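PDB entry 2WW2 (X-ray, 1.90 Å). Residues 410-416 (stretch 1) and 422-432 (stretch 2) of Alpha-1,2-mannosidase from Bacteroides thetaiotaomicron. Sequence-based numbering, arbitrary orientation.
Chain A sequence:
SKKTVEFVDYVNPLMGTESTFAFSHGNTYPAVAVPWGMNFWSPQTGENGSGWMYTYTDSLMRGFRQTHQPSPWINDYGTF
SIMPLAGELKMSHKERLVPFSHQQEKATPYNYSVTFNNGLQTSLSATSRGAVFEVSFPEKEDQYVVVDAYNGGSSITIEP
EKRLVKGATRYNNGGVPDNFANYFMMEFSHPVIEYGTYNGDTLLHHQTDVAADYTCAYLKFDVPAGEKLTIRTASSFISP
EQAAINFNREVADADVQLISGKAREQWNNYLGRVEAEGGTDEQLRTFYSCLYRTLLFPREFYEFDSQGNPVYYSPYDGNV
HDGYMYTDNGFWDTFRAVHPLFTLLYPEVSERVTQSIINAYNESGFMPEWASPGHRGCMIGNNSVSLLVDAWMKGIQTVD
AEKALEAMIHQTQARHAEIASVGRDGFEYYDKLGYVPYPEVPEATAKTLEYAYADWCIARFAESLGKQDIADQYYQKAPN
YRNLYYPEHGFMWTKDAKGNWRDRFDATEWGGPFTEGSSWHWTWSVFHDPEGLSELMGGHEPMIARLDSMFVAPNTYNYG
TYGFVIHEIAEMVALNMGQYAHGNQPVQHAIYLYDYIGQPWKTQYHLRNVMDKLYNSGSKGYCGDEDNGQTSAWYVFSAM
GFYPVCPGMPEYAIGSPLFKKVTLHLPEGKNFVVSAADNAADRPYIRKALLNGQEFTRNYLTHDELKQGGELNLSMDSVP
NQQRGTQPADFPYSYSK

Stretch 1, residues 410-416: HQTQARH
Stretch 2 (422-432) VGRDGFEYYDK

How do the two backbones meet? Stretch 1 leaves a helix, bonded Gln 413 N to His 410 O at 3.0 Å, and extends through Ala 414 (phi/psi -158/166) and Arg 415 (-145/145). There a single beta bridge pairs Arg 415 with Gly 423, their CA atoms 4.2 Å apart; the backbones run antiparallel here, His 416 facing Val 422. Arg 424 N donates to Ala 414 O (2.9 Å, 160°), and His 416 N donates to Val 422 O (2.8 Å, 177°), so both pairs of amide and carbonyl are satisfied.

Why is Gly 423 a glycine? At phi/psi 87/-148 a CB on Gly 423 would jam against the preceding carbonyl and clash with Ala 414 O. Without one, Gly 423 CA approaches Ala 414 O to 3.4 Å in a CA-H...O contact.

What satisfies the Arg 415 guanidinium? Arg 415, with chi1 t, chi2 -149°, chi3 p and chi4 176°, places its NH1 3.0 Å from Asp 425 OD1, a salt bridge with a 160° hydrogen bond near the guanidinium plane. Arg 415 NE and NH2 both donate to His 416 O, at 2.8 and 3.0 Å.

How does the second helix join in? A type II turn from Arg 424 to Phe 427, closed by a weak Phe 427 N to Arg 424 O bond (3.2 Å), leads through the N-cap Gly 426 into a helix whose Tyr 430 N bonds Gly 426 O at 3.0 Å. Phe 427 (chi1 p, chi2 90°) points toward stretch 1, with Gln 413 O over one ring face, 3.4 Å from Phe 427 CE1.

What serves Thr 412 O? Water 1 lies 2.8 Å from Thr 412 O and 2.7 Å from Asp 431 OD1, and accepts weakly from Arg 424 NH1 at 3.0 Å. Thr 412 CG2 covers one face of the Arg 424 guanidinium, 3.5 Å from Arg 424 NH2.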

ATOM      1  N   HIS A 410     -41.458  -6.303  16.667  1.00  7.03           N
ATOM      2  CA  HIS A 410     -41.456  -4.874  17.012  1.00  7.27           C
ATOM      3  C   HIS A 410     -40.079  -4.251  16.761  1.00  7.78           C
ATOM      4  O   HIS A 410     -39.954  -3.121  16.282  1.00  8.05           O
ATOM      5  CB  HIS A 410     -41.893  -4.656  18.464  1.00  7.45           C
ATOM      6  CG  HIS A 410     -41.711  -3.253  18.947  1.00  7.15           C
ATOM      7  ND1 HIS A 410     -42.603  -2.237  18.662  1.00 11.19           N
ATOM      8  CD2 HIS A 410     -40.732  -2.695  19.695  1.00  7.50           C
ATOM      9  CE1 HIS A 410     -42.175  -1.114  19.214  1.00  7.53           C
ATOM     10  NE2 HIS A 410     -41.040  -1.369  19.845  1.00 10.28           N
ATOM     11  N   GLN A 411     -39.039  -5.013  17.066  1.00  7.56           N
ATOM     12  CA  GLN A 411     -37.670  -4.559  16.855  1.00  8.10           C
ATOM     13  C   GLN A 411     -37.416  -4.226  15.371  1.00  8.48           C
ATOM     14  O   GLN A 411     -36.556  -3.401  15.047  1.00  8.78           O
ATOM     15  CB  GLN A 411     -36.689  -5.634  17.352  1.00  7.57           C
ATOM     16  CG  GLN A 411     -35.247  -5.147  17.563  1.00  8.94           C
ATOM     17  CD  GLN A 411     -35.069  -4.376  18.860  1.00 10.62           C
ATOM     18  OE1 GLN A 411     -36.043  -4.067  19.558  1.00 11.25           O
ATOM     19  NE2 GLN A 411     -33.814  -4.075  19.202  1.00  8.53           N
ATOM     20  N   THR A 412     -38.164  -4.854  14.471  1.00  8.19           N
ATOM     21  CA  THR A 412     -37.968  -4.634  13.042  1.00  8.38           C
ATOM     22  C   THR A 412     -38.989  -3.652  12.475  1.00  9.08           C
ATOM     23  O   THR A 412     -38.896  -3.278  11.310  1.00  9.92           O
ATOM     24  CB  THR A 412     -38.138  -5.941  12.242  1.00  8.51           C
ATOM     25  OG1 THR A 412     -39.525  -6.320  12.252  1.00  8.82           O
ATOM     26  CG2 THR A 412     -37.291  -7.071  12.833  1.00  7.54           C
ATOM     27  N   GLN A 413     -39.974  -3.259  13.278  1.00  9.29           N
ATOM     28  CA  GLN A 413     -41.075  -2.428  12.780  1.00 10.04           C
ATOM     29  C   GLN A 413     -41.199  -1.110  13.535  1.00 10.27           C
ATOM     30  O   GLN A 413     -42.224  -0.418  13.441  1.00  9.45           O
ATOM     31  CB  GLN A 413     -42.390  -3.196  12.873  1.00 10.46           C
ATOM     32  CG  GLN A 413     -42.407  -4.423  11.977  1.00 13.08           C
ATOM     33  CD  GLN A 413     -42.430  -4.065  10.501  1.00 17.22           C
ATOM     34  OE1 GLN A 413     -41.505  -4.382   9.746  1.00 19.72           O
ATOM     35  NE2 GLN A 413     -43.478  -3.390  10.089  1.00 15.82           N
ATOM     36  N   ALA A 414     -40.152  -0.774  14.283  1.00  9.87           N
ATOM     37  CA  ALA A 414     -40.094   0.478  15.021  1.00 10.13           C
ATOM     38  C   ALA A 414     -38.635   0.826  15.304  1.00  9.79           C
ATOM     39  O   ALA A 414     -37.748  -0.009  15.170  1.00  9.55           O
ATOM     40  CB  ALA A 414     -40.858   0.368  16.337  1.00 10.04           C
ATOM     41  N   ARG A 415     -38.404   2.069  15.711  1.00  9.65           N
ATOM     42  CA  ARG A 415     -37.082   2.520  16.098  1.00  9.45           C
ATOM     43  C   ARG A 415     -37.230   3.512  17.234  1.00  9.59           C
ATOM     44  O   ARG A 415     -38.188   4.294  17.274  1.00  9.66           O
ATOM     45  CB  ARG A 415     -36.371   3.198  14.921  1.00  9.61           C
ATOM     46  CG  ARG A 415     -34.851   3.190  15.052  1.00  9.62           C
ATOM     47  CD  ARG A 415     -34.228   4.416  14.395  1.00 10.11           C
ATOM     48  NE  ARG A 415     -34.376   5.613  15.220  1.00 10.47           N
ATOM     49  CZ  ARG A 415     -33.850   6.797  14.916  1.00 13.42           C
ATOM     50  NH1 ARG A 415     -33.135   6.946  13.800  1.00 12.44           N
ATOM     51  NH2 ARG A 415     -34.031   7.831  15.734  1.00 12.54           N
ATOM     52  N   HIS A 416     -36.285   3.488  18.159  1.00  9.74           N
ATOM     53  CA  HIS A 416     -36.274   4.453  19.249  1.00 10.51           C
ATOM     54  C   HIS A 416     -36.251   5.874  18.676  1.00 11.14           C
ATOM     55  O   HIS A 416     -35.595   6.137  17.649  1.00 11.17           O
ATOM     56  CB  HIS A 416     -35.039   4.200  20.123  1.00 10.24           C
ATOM     57  CG  HIS A 416     -35.052   4.929  21.427  1.00 10.60           C
ATOM     58  ND1 HIS A 416     -34.748   6.270  21.530  1.00 11.35           N
ATOM     59  CD2 HIS A 416     -35.273   4.490  22.692  1.00 12.53           C
ATOM     60  CE1 HIS A 416     -34.814   6.634  22.801  1.00 14.74           C
ATOM     61  NE2 HIS A 416     -35.121   5.568  23.529  1.00 14.29           N
ATOM     62  N   VAL A 422     -31.400   1.386  18.387  1.00  8.13           N
ATOM     63  CA  VAL A 422     -32.422   0.681  19.174  1.00  8.06           C
ATOM     64  C   VAL A 422     -33.678   0.512  18.325  1.00  8.19           C
ATOM     65  O   VAL A 422     -34.346   1.493  17.979  1.00  8.23           O
ATOM     66  CB  VAL A 422     -32.785   1.411  20.501  1.00  7.48           C
ATOM     67  CG1 VAL A 422     -33.858   0.638  21.270  1.00  7.12           C
ATOM     68  CG2 VAL A 422     -31.527   1.620  21.377  1.00  7.00           C
ATOM     69  N   GLY A 423     -34.020  -0.735  18.017  1.00  8.27           N
ATOM     70  CA  GLY A 423     -35.027  -1.005  16.993  1.00  7.91           C
ATOM     71  C   GLY A 423     -34.328  -1.049  15.635  1.00  8.14           C
ATOM     72  O   GLY A 423     -33.161  -1.430  15.551  1.00  8.74           O
ATOM     73  N   ARG A 424     -35.021  -0.628  14.576  1.00  8.82           N
ATOM     74  CA  ARG A 424     -34.500  -0.780  13.225  1.00  8.91           C
ATOM     75  C   ARG A 424     -34.438   0.544  12.466  1.00  9.44           C
ATOM     76  O   ARG A 424     -35.424   0.997  11.888  1.00  9.90           O
ATOM     77  CB  ARG A 424     -35.341  -1.790  12.425  1.00  8.55           C
ATOM     78  CG  ARG A 424     -34.815  -2.033  10.996  1.00  8.44           C
ATOM     79  CD  ARG A 424     -35.562  -3.196  10.308  1.00  7.60           C
ATOM     80  NE  ARG A 424     -35.049  -4.485  10.771  1.00  6.97           N
ATOM     81  CZ  ARG A 424     -35.170  -5.634  10.100  1.00  8.15           C
ATOM     82  NH1 ARG A 424     -35.820  -5.679   8.933  1.00  8.21           N
ATOM     83  NH2 ARG A 424     -34.645  -6.743  10.600  1.00  7.47           N
ATOM     84  N   ASP A 425     -33.263   1.156  12.457  1.00  9.53           N
ATOM     85  CA  ASP A 425     -33.092   2.401  11.720  1.00  9.65           C
ATOM     86  C   ASP A 425     -33.353   2.148  10.227  1.00  9.74           C
ATOM     87  O   ASP A 425     -32.776   1.230   9.626  1.00  9.92           O
ATOM     88  CB  ASP A 425     -31.670   2.929  11.930  1.00  8.82           C
ATOM     89  CG  ASP A 425     -31.517   4.378  11.502  1.00 10.90           C
ATOM     90  OD1 ASP A 425     -32.532   5.115  11.513  1.00  9.96           O
ATOM     91  OD2 ASP A 425     -30.382   4.779  11.165  1.00 11.64           O
ATOM     92  N   GLY A 426     -34.223   2.959   9.642  1.00  9.32           N
ATOM     93  CA  GLY A 426     -34.551   2.824   8.225  1.00  9.66           C
ATOM     94  C   GLY A 426     -35.594   1.770   7.883  1.00  9.54           C
ATOM     95  O   GLY A 426     -35.696   1.366   6.731  1.00  9.22           O
ATOM     96  N   PHE A 427     -36.382   1.325   8.859  1.00  9.53           N
ATOM     97  CA  PHE A 427     -37.265   0.178   8.606  1.00 10.22           C
ATOM     98  C   PHE A 427     -38.325   0.501   7.561  1.00 10.40           C
ATOM     99  O   PHE A 427     -38.732  -0.369   6.790  1.00  9.96           O
ATOM    100  CB  PHE A 427     -37.901  -0.370   9.897  1.00  9.85           C
ATOM    101  CG  PHE A 427     -38.937   0.517  10.484  1.00 11.36           C
ATOM    102  CD1 PHE A 427     -40.263   0.387  10.109  1.00 12.07           C
ATOM    103  CD2 PHE A 427     -38.589   1.494  11.402  1.00 11.83           C
ATOM    104  CE1 PHE A 427     -41.224   1.208  10.648  1.00 14.46           C
ATOM    105  CE2 PHE A 427     -39.544   2.314  11.947  1.00 12.91           C
ATOM    106  CZ  PHE A 427     -40.870   2.172  11.567  1.00 13.73           C
ATOM    107  N   GLU A 428     -38.763   1.753   7.527  1.00 10.41           N
ATOM    108  CA  GLU A 428     -39.802   2.133   6.578  1.00 11.45           C
ATOM    109  C   GLU A 428     -39.291   1.977   5.149  1.00 11.20           C
ATOM    110  O   GLU A 428     -39.952   1.351   4.325  1.00 11.71           O
ATOM    111  CB  GLU A 428     -40.277   3.561   6.825  1.00 12.12           C
ATOM    112  CG  GLU A 428     -40.761   3.816   8.234  1.00 14.03           C
ATOM    113  CD  GLU A 428     -39.709   4.481   9.134  1.00 19.73           C
ATOM    114  OE1 GLU A 428     -38.494   4.113   9.087  1.00 15.50           O
ATOM    115  OE2 GLU A 428     -40.126   5.390   9.898  1.00 21.74           O
ATOM    116  N   TYR A 429     -38.114   2.536   4.858  1.00 10.55           N
ATOM    117  CA  TYR A 429     -37.497   2.361   3.543  1.00 10.24           C
ATOM    118  C   TYR A 429     -37.277   0.880   3.232  1.00  9.64           C
ATOM    119  O   TYR A 429     -37.560   0.408   2.145  1.00  9.11           O
ATOM    120  CB  TYR A 429     -36.118   3.028   3.506  1.00 10.67           C
ATOM    121  CG  TYR A 429     -36.110   4.530   3.282  1.00 11.03           C
ATOM    122  CD1 TYR A 429     -36.742   5.097   2.183  1.00 13.33           C
ATOM    123  CD2 TYR A 429     -35.426   5.370   4.155  1.00 12.00           C
ATOM    124  CE1 TYR A 429     -36.719   6.466   1.980  1.00 13.40           C
ATOM    125  CE2 TYR A 429     -35.382   6.728   3.956  1.00 13.61           C
ATOM    126  CZ  TYR A 429     -36.038   7.270   2.874  1.00 14.04           C
ATOM    127  OH  TYR A 429     -35.989   8.625   2.683  1.00 16.99           O
ATOM    128  N   TYR A 430     -36.690   0.163   4.180  1.00  9.76           N
ATOM    129  CA  TYR A 430     -36.354  -1.248   3.957  1.00  9.40           C
ATOM    130  C   TYR A 430     -37.594  -2.064   3.574  1.00 10.26           C
ATOM    131  O   TYR A 430     -37.545  -2.895   2.662  1.00 10.21           O
ATOM    132  CB  TYR A 430     -35.703  -1.794   5.225  1.00  9.61           C
ATOM    133  CG  TYR A 430     -35.366  -3.266   5.231  1.00  8.94           C
ATOM    134  CD1 TYR A 430     -34.120  -3.704   4.804  1.00  8.41           C
ATOM    135  CD2 TYR A 430     -36.279  -4.217   5.705  1.00  9.37           C
ATOM    136  CE1 TYR A 430     -33.787  -5.046   4.836  1.00  9.67           C
ATOM    137  CE2 TYR A 430     -35.946  -5.578   5.746  1.00  8.37           C
ATOM    138  CZ  TYR A 430     -34.698  -5.979   5.307  1.00  9.52           C
ATOM    139  OH  TYR A 430     -34.318  -7.308   5.331  1.00  9.58           O
ATOM    140  N   ASP A 431     -38.697  -1.834   4.282  1.00 10.50           N
ATOM    141  CA  ASP A 431     -39.937  -2.570   4.011  1.00 11.65           C
ATOM    142  C   ASP A 431     -40.491  -2.210   2.629  1.00 12.08           C
ATOM    143  O   ASP A 431     -41.034  -3.058   1.922  1.00 11.95           O
ATOM    144  CB  ASP A 431     -40.992  -2.289   5.092  1.00 11.92           C
ATOM    145  CG  ASP A 431     -40.705  -3.030   6.410  1.00 14.06           C
ATOM    146  OD1 ASP A 431     -39.893  -3.970   6.407  1.00 14.37           O
ATOM    147  OD2 ASP A 431     -41.297  -2.669   7.440  1.00 16.74           O
ATOM    148  N   LYS A 432     -40.342  -0.947   2.246  1.00 11.54           N
ATOM    149  CA  LYS A 432     -40.889  -0.484   0.968  1.00 11.96           C
ATOM    150  C   LYS A 432     -40.008  -0.878  -0.212  1.00 11.67           C
ATOM    151  O   LYS A 432     -40.499  -1.284  -1.260  1.00 11.43           O
ATOM    152  CB  LYS A 432     -41.058   1.034   0.994  1.00 11.56           C
ATOM    153  CG  LYS A 432     -41.568   1.641  -0.332  1.00 13.80           C
TER
HETATM  154  O   HOH W   1     -38.351  -4.159   8.668  1.00  9.86           O